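PDB 4F0C: glutathione transferase from Phanerochaete chrysosporium, which transfers glutathione as a Ure2p-type glutathione transferase of a wood-degrading fungus and probably conjugates it to electrophilic compounds. Local coordinates for the interface of chains A and B. Sequence-based numbering; all coordinates share one arbitrary frame. Chains: chain A/B, Glutathione transferase.

Contact 1: the interface of chains A and B. Residues chain A 57, 115, 119; chain B 111, 116, 146.
B:Tyr116 points its phenol between A:Arg57 and A:Gln119, at the interface between two subunits of a glutathione transferase of the GST fold. A:Pro115, A:Gln119, B:Ser111 and B:Tyr116 all lie on helix 96-126 of their chains. The closer side is only moderately packed. Here A:Pro115 CG rests 3.7 Å from the backbone B:Ser111 O. A:Gln119 NE2 sits 3.6 Å from B:Tyr116 CE1, with the amide turned 82° to the ring. A kink in the A:Gln119 chain (chi2 -38°) brings this amide back to its own helix. NE2 donates to the backbone A:Pro115 O at 2.9 Å, and the acceptor lies in the amide plane. That bond probably helps fix the rotation of the amide. Water 1 joins the two subunits, 3.0 Å from A:Gln119 NE2 and 2.8 Å from B:Tyr116 OH, in the plane of the ring. The other side is looser. The guanidinium of A:Arg57 makes weak hydrogen bonds, from NH1 at 3.4 Å and NH2 at 3.5 Å to B:Tyr116 OH. A phenylalanine here would probably leave water 1 without its tie to B:Tyr116 and remove the weak partner of A:Arg57. Farther out, B:Arg146 NH2 comes only to 4.2 Å from A:Arg57 CD.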
loop_
_atom_site.group_PDB
_atom_site.type_symbol
_atom_site.label_atom_id
_atom_site.label_comp_id
_atom_site.label_asym_id
_atom_site.label_seq_id
_atom_site.Cartn_x
_atom_site.Cartn_y
_atom_site.Cartn_z
ATOM N N ARG A 57 0.659 2.855 -14.279
ATOM C CA ARG A 57 0.819 4.040 -13.423
ATOM C C ARG A 57 2.306 4.277 -13.184
ATOM O O ARG A 57 3.105 3.347 -13.228
ATOM C CB ARG A 57 0.074 3.865 -12.087
ATOM C CG ARG A 57 -1.440 3.700 -12.255
ATOM C CD ARG A 57 -2.135 3.661 -10.863
ATOM N NE ARG A 57 -2.718 4.951 -10.470
ATOM C CZ ARG A 57 -3.254 5.214 -9.273
ATOM N NH1 ARG A 57 -3.235 4.296 -8.319
ATOM N NH2 ARG A 57 -3.774 6.409 -9.017
ATOM N N PRO A 115 -2.967 6.643 -0.955
ATOM C CA PRO A 115 -4.283 6.479 -1.570
ATOM C C PRO A 115 -5.300 7.469 -0.996
ATOM O O PRO A 115 -6.050 8.044 -1.774
ATOM C CB PRO A 115 -4.658 5.024 -1.222
ATOM C CG PRO A 115 -3.304 4.313 -1.113
ATOM C CD PRO A 115 -2.490 5.382 -0.346
ATOM N N GLN A 119 -7.069 10.810 -2.746
ATOM C CA GLN A 119 -8.504 11.045 -2.974
ATOM C C GLN A 119 -8.821 12.493 -2.616
ATOM O O GLN A 119 -9.597 13.131 -3.319
ATOM C CB GLN A 119 -9.399 10.106 -2.163
ATOM C CG GLN A 119 -9.169 8.628 -2.440
ATOM C CD GLN A 119 -8.906 8.373 -3.892
ATOM O OE1 GLN A 119 -9.798 8.522 -4.740
ATOM N NE2 GLN A 119 -7.666 7.973 -4.203
ATOM N N SER B 111 -1.805 -0.924 -2.057
ATOM C CA SER B 111 -2.033 0.483 -2.409
ATOM C C SER B 111 -3.102 0.609 -3.499
ATOM O O SER B 111 -3.762 1.634 -3.635
ATOM C CB SER B 111 -0.712 1.150 -2.874
ATOM O OG SER B 111 -0.207 0.550 -4.068
ATOM N N TYR B 116 -8.850 1.194 -2.775
ATOM C CA TYR B 116 -9.874 1.571 -3.741
ATOM C C TYR B 116 -11.095 0.662 -3.604
ATOM O O TYR B 116 -12.226 1.122 -3.671
ATOM C CB TYR B 116 -9.312 1.468 -5.173
ATOM C CG TYR B 116 -8.302 2.567 -5.433
ATOM C CD1 TYR B 116 -8.710 3.832 -5.859
ATOM C CD2 TYR B 116 -6.942 2.357 -5.211
ATOM C CE1 TYR B 116 -7.764 4.869 -6.102
ATOM C CE2 TYR B 116 -5.996 3.386 -5.427
ATOM C CZ TYR B 116 -6.412 4.633 -5.870
ATOM O OH TYR B 116 -5.473 5.644 -6.083
ATOM N N ARG B 146 -10.975 -1.889 -13.337
ATOM C CA ARG B 146 -9.672 -1.556 -13.919
ATOM C C ARG B 146 -8.601 -2.494 -13.350
ATOM O O ARG B 146 -7.749 -3.035 -14.092
ATOM C CB ARG B 146 -9.270 -0.093 -13.684
ATOM C CG ARG B 146 -8.071 0.353 -14.571
ATOM C CD ARG B 146 -7.387 1.649 -14.046
ATOM N NE ARG B 146 -6.776 1.434 -12.737
ATOM C CZ ARG B 146 -5.568 0.903 -12.546
ATOM N NH1 ARG B 146 -4.812 0.514 -13.588
ATOM N NH2 ARG B 146 -5.123 0.755 -11.309
HETATM O O HOH W 1 -6.235 8.212 -6.875
#

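Contact 2: the interface of chains A and B. Residues chain A 104-105, 107-108, 111; chain B 54-55, 72-73.
A:Ser111 OG, the serine hydroxyl, is gripped from several sides at the subunit interface of this GST-fold protein. It bonds to the carboxylate B:Glu73 OE1 at 2.9 Å, approaching from above the carboxylate plane. It also bonds back to A:Phe107 O at 2.7 Å, one turn earlier in helix 96-126. The one hydroxyl hydrogen must be shared between these two oxygens or alternate between them. A chi1 of 64° turns OG back along the helix to A:Phe107 O while it still faces B:Glu73. Water 2 lies 2.9 Å from A:Ser111 OG and 2.7 Å from B:Glu73 OE2, and so ties the hydroxyl to the other carboxylate oxygen. B:Trp72 forms the second anchor. Its backbone N donates to the side-chain amide oxygen A:Gln104 OE1 at 3.0 Å, in a nearly straight bond (169° at H). The same amide lies over one face of the B:Trp72 indole, the planes 22° apart, with A:Gln104 CD 3.4 Å from B:Trp72 CE2. The benzo edge of the indole rests on the face of A:Trp105, near its rim. Its CZ3 corner packs against A:Phe108 CB at 3.7 Å. A:Phe108 turns CE1 towards the amide of B:Asn55. B:Glu73 belongs to the Glu-Ser turn after strand 69-72, which in GSTs binds the gamma-glutamyl end of glutathione. The patch probably helps hold the dimer together and may help fix this turn.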
loop_
_atom_site.group_PDB
_atom_site.type_symbol
_atom_site.label_atom_id
_atom_site.label_comp_id
_atom_site.label_asym_id
_atom_site.label_seq_id
_atom_site.Cartn_x
_atom_site.Cartn_y
_atom_site.Cartn_z
ATOM N N GLN A 104 6.961 -2.535 7.310
ATOM C CA GLN A 104 5.657 -2.193 7.876
ATOM C C GLN A 104 5.327 -0.703 7.662
ATOM O O GLN A 104 4.247 -0.366 7.213
ATOM C CB GLN A 104 5.688 -2.482 9.371
ATOM C CG GLN A 104 4.452 -2.002 10.177
ATOM C CD GLN A 104 4.759 -2.012 11.655
ATOM O OE1 GLN A 104 4.525 -3.013 12.339
ATOM N NE2 GLN A 104 5.353 -0.886 12.159
ATOM N N TRP A 105 6.265 0.187 8.006
ATOM C CA TRP A 105 6.037 1.611 7.815
ATOM C C TRP A 105 5.875 1.968 6.337
ATOM O O TRP A 105 5.077 2.841 6.007
ATOM C CB TRP A 105 7.136 2.443 8.488
ATOM C CG TRP A 105 6.884 2.501 9.992
ATOM C CD1 TRP A 105 7.494 1.750 10.955
ATOM C CD2 TRP A 105 5.909 3.310 10.653
ATOM N NE1 TRP A 105 6.975 2.065 12.199
ATOM C CE2 TRP A 105 5.993 3.019 12.034
ATOM C CE3 TRP A 105 4.988 4.280 10.207
ATOM C CZ2 TRP A 105 5.185 3.662 12.992
ATOM C CZ3 TRP A 105 4.160 4.919 11.164
ATOM C CH2 TRP A 105 4.260 4.584 12.533
ATOM N N PHE A 107 4.548 -0.027 4.070
ATOM C CA PHE A 107 3.183 -0.450 3.750
ATOM C C PHE A 107 2.167 0.534 4.288
ATOM O O PHE A 107 1.132 0.777 3.644
ATOM C CB PHE A 107 2.874 -1.882 4.222
ATOM C CG PHE A 107 3.264 -2.931 3.186
ATOM C CD1 PHE A 107 2.423 -3.196 2.087
ATOM C CD2 PHE A 107 4.484 -3.590 3.268
ATOM C CE1 PHE A 107 2.803 -4.136 1.102
ATOM C CE2 PHE A 107 4.869 -4.534 2.300
ATOM C CZ PHE A 107 4.045 -4.800 1.212
ATOM N N PHE A 108 2.450 1.104 5.455
ATOM C CA PHE A 108 1.539 2.133 5.986
ATOM C C PHE A 108 1.528 3.364 5.065
ATOM O O PHE A 108 0.470 3.917 4.746
ATOM C CB PHE A 108 1.872 2.508 7.443
ATOM C CG PHE A 108 1.023 3.659 7.976
ATOM C CD1 PHE A 108 -0.351 3.629 7.857
ATOM C CD2 PHE A 108 1.613 4.766 8.568
ATOM C CE1 PHE A 108 -1.169 4.706 8.344
ATOM C CE2 PHE A 108 0.820 5.835 9.065
ATOM C CZ PHE A 108 -0.577 5.797 8.945
ATOM N N SER A 111 -0.405 2.322 1.671
ATOM C CA SER A 111 -1.826 1.957 1.734
ATOM C C SER A 111 -2.630 3.015 2.496
ATOM O O SER A 111 -3.833 3.167 2.306
ATOM C CB SER A 111 -2.003 0.567 2.399
ATOM O OG SER A 111 -1.564 0.569 3.758
ATOM N N PRO B 54 -0.146 1.927 16.303
ATOM C CA PRO B 54 -0.492 3.339 16.521
ATOM C C PRO B 54 -1.497 3.842 15.495
ATOM O O PRO B 54 -2.193 4.818 15.791
ATOM C CB PRO B 54 0.850 4.077 16.365
ATOM C CG PRO B 54 1.748 3.120 15.587
ATOM C CD PRO B 54 1.283 1.728 15.974
ATOM N N ASN B 55 -1.553 3.203 14.326
ATOM C CA ASN B 55 -2.536 3.530 13.283
ATOM C C ASN B 55 -3.971 3.142 13.715
ATOM O O ASN B 55 -4.946 3.657 13.161
ATOM C CB ASN B 55 -2.188 2.885 11.936
ATOM C CG ASN B 55 -3.042 3.437 10.778
ATOM O OD1 ASN B 55 -3.346 4.622 10.764
ATOM N ND2 ASN B 55 -3.464 2.576 9.849
ATOM N N TRP B 72 2.168 -4.926 12.291
ATOM C CA TRP B 72 0.865 -4.549 11.747
ATOM C C TRP B 72 1.036 -4.175 10.258
ATOM O O TRP B 72 2.152 -4.251 9.747
ATOM C CB TRP B 72 0.207 -3.452 12.610
ATOM C CG TRP B 72 1.120 -2.213 12.924
ATOM C CD1 TRP B 72 1.986 -2.046 14.012
ATOM C CD2 TRP B 72 1.208 -0.992 12.157
ATOM N NE1 TRP B 72 2.603 -0.787 13.933
ATOM C CE2 TRP B 72 2.145 -0.137 12.810
ATOM C CE3 TRP B 72 0.568 -0.532 10.991
ATOM C CZ2 TRP B 72 2.462 1.144 12.326
ATOM C CZ3 TRP B 72 0.888 0.748 10.506
ATOM C CH2 TRP B 72 1.836 1.569 11.178
ATOM N N GLU B 73 -0.054 -3.771 9.598
ATOM C CA GLU B 73 -0.189 -3.790 8.133
ATOM C C GLU B 73 -0.280 -5.240 7.682
ATOM O O GLU B 73 0.704 -5.991 7.748
ATOM C CB GLU B 73 0.928 -3.044 7.376
ATOM C CG GLU B 73 0.801 -1.507 7.432
ATOM C CD GLU B 73 -0.519 -0.999 6.837
ATOM O OE1 GLU B 73 -0.940 -1.479 5.768
ATOM O OE2 GLU B 73 -1.153 -0.114 7.462
HETATM O O HOH W 2 -2.792 1.582 6.173
#

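Contact 3: the interface of chains A and B. Residues chain A 66, 69, 80, 83-84; chain B 96-97, 100.
A:Tyr66 OH donates to the carboxylate of B:Asp97 at 2.6 Å from OD1. B:Asp97 OD1 accepts the bond with its syn lone pair, on the side of OD2. The phenol and carboxylate point at one another, with their planes 82° apart. OD1 lies in the plane of the tyrosine ring, at its edge. Beside this bond, A:Phe69 sets its CE1 corner 3.7 Å from B:Asp97 CG. The ring of A:Phe69 also reaches B:Ile100 CG2, one turn along helix 96-126. B:Phe96 makes the apolar half of the contact, wedged among A:Tyr80, A:Glu83 and A:Lys84. Its CE2 meets the aliphatic A:Lys84 CD at 3.4 Å, and its CE1 meets A:Glu83 CB at 3.6 Å. A:Tyr80 comes to the edge of the phenyl ring, its CD1 3.7 Å from B:Phe96 CZ. B:Phe96 swings out to these residues with its CG anti to the backbone N (chi1 170°). In the next shell, B:Ile100 CG2 lies over one face of B:Phe96 and backs the ring from its own helix. The end of A:Lys84 curls round and puts NZ above the rim of the A:Tyr66 ring. The site seats the start of helix 96-126 against helix 74-85, strand 69-72 and the loop before it in the other subunit, and probably steadies the GST dimer at its flank.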
loop_
_atom_site.group_PDB
_atom_site.type_symbol
_atom_site.label_atom_id
_atom_site.label_comp_id
_atom_site.label_asym_id
_atom_site.label_seq_id
_atom_site.Cartn_x
_atom_site.Cartn_y
_atom_site.Cartn_z
ATOM N N TYR A 66 21.805 -3.621 -14.507
ATOM C CA TYR A 66 21.422 -4.963 -14.052
ATOM C C TYR A 66 20.492 -5.598 -15.093
ATOM O O TYR A 66 19.378 -5.990 -14.773
ATOM C CB TYR A 66 20.745 -4.855 -12.689
ATOM C CG TYR A 66 20.506 -6.182 -11.973
ATOM C CD1 TYR A 66 21.548 -7.101 -11.805
ATOM C CD2 TYR A 66 19.247 -6.497 -11.470
ATOM C CE1 TYR A 66 21.331 -8.316 -11.122
ATOM C CE2 TYR A 66 19.018 -7.696 -10.791
ATOM C CZ TYR A 66 20.067 -8.602 -10.623
ATOM O OH TYR A 66 19.857 -9.799 -9.952
ATOM N N PHE A 69 16.649 -4.655 -15.587
ATOM C CA PHE A 69 15.655 -5.121 -14.617
ATOM C C PHE A 69 14.649 -3.998 -14.326
ATOM O O PHE A 69 15.040 -2.837 -14.163
ATOM C CB PHE A 69 16.381 -5.509 -13.319
ATOM C CG PHE A 69 15.552 -6.350 -12.373
ATOM C CD1 PHE A 69 15.557 -7.736 -12.487
ATOM C CD2 PHE A 69 14.810 -5.756 -11.343
ATOM C CE1 PHE A 69 14.833 -8.530 -11.606
ATOM C CE2 PHE A 69 14.068 -6.559 -10.436
ATOM C CZ PHE A 69 14.087 -7.934 -10.570
ATOM N N TYR A 80 14.055 -1.883 -3.626
ATOM C CA TYR A 80 14.981 -2.433 -4.619
ATOM C C TYR A 80 16.297 -1.651 -4.555
ATOM O O TYR A 80 17.381 -2.231 -4.463
ATOM C CB TYR A 80 14.401 -2.326 -6.042
ATOM C CG TYR A 80 15.395 -2.713 -7.159
ATOM C CD1 TYR A 80 15.601 -4.046 -7.511
ATOM C CD2 TYR A 80 16.120 -1.726 -7.834
ATOM C CE1 TYR A 80 16.526 -4.408 -8.526
ATOM C CE2 TYR A 80 17.065 -2.068 -8.839
ATOM C CZ TYR A 80 17.247 -3.398 -9.177
ATOM O OH TYR A 80 18.144 -3.730 -10.173
ATOM N N GLU A 83 18.225 -2.303 -1.198
ATOM C CA GLU A 83 18.769 -3.652 -1.119
ATOM C C GLU A 83 20.041 -3.793 -1.964
ATOM O O GLU A 83 21.052 -4.375 -1.530
ATOM C CB GLU A 83 17.706 -4.686 -1.514
ATOM C CG GLU A 83 16.708 -4.935 -0.384
ATOM C CD GLU A 83 17.311 -5.772 0.746
ATOM O OE1 GLU A 83 16.778 -5.736 1.874
ATOM O OE2 GLU A 83 18.314 -6.473 0.501
ATOM N N LYS A 84 20.012 -3.237 -3.166
ATOM C CA LYS A 84 21.121 -3.476 -4.082
ATOM C C LYS A 84 22.217 -2.421 -4.061
ATOM O O LYS A 84 23.346 -2.713 -4.436
ATOM C CB LYS A 84 20.603 -3.666 -5.526
ATOM C CG LYS A 84 20.036 -5.065 -5.762
ATOM C CD LYS A 84 19.773 -5.387 -7.250
ATOM C CE LYS A 84 20.981 -5.249 -8.163
ATOM N NZ LYS A 84 22.015 -6.331 -8.059
ATOM N N PHE B 96 16.796 -13.016 -4.666
ATOM C CA PHE B 96 16.522 -11.579 -4.590
ATOM C C PHE B 96 15.548 -11.117 -5.675
ATOM O O PHE B 96 14.555 -10.424 -5.376
ATOM C CB PHE B 96 17.794 -10.731 -4.685
ATOM C CG PHE B 96 17.489 -9.281 -4.837
ATOM C CD1 PHE B 96 16.995 -8.557 -3.762
ATOM C CD2 PHE B 96 17.575 -8.667 -6.072
ATOM C CE1 PHE B 96 16.655 -7.211 -3.894
ATOM C CE2 PHE B 96 17.244 -7.324 -6.208
ATOM C CZ PHE B 96 16.782 -6.598 -5.108
ATOM N N ASP B 97 15.811 -11.510 -6.921
ATOM C CA ASP B 97 14.971 -11.078 -8.033
ATOM C C ASP B 97 13.523 -11.463 -7.812
ATOM O O ASP B 97 12.627 -10.664 -8.063
ATOM C CB ASP B 97 15.455 -11.680 -9.362
ATOM C CG ASP B 97 16.781 -11.084 -9.845
ATOM O OD1 ASP B 97 17.424 -10.297 -9.110
ATOM O OD2 ASP B 97 17.192 -11.458 -10.970
ATOM N N ILE B 100 11.914 -9.353 -4.678
ATOM C CA ILE B 100 11.549 -7.957 -4.900
ATOM C C ILE B 100 10.286 -7.856 -5.761
ATOM O O ILE B 100 9.448 -6.948 -5.570
ATOM C CB ILE B 100 12.695 -7.119 -5.461
ATOM C CG1 ILE B 100 12.343 -5.619 -5.404
ATOM C CG2 ILE B 100 13.137 -7.605 -6.892
ATOM C CD1 ILE B 100 12.119 -5.090 -3.969
#

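The three contacts belong to one two-fold interface, so each has a twin with the chains exchanged. The C-alpha centres of contact 1 and contact 2 are about 17 Å apart. Contact 3 lies about 25 Å from contact 1 and about 23 Å from contact 2. Helix 96-126 runs through all of them: its beginning serves contact 3, its middle contact 2 and a later stretch contact 1. B:Ser111 is in contact 1 and A:Ser111 in contact 2. A:Arg57 of contact 1 and B:Pro54 and B:Asn55 of contact 2 come from the same loop. Strand 69-72 links contacts 2 and 3, consistent with a GST dimer.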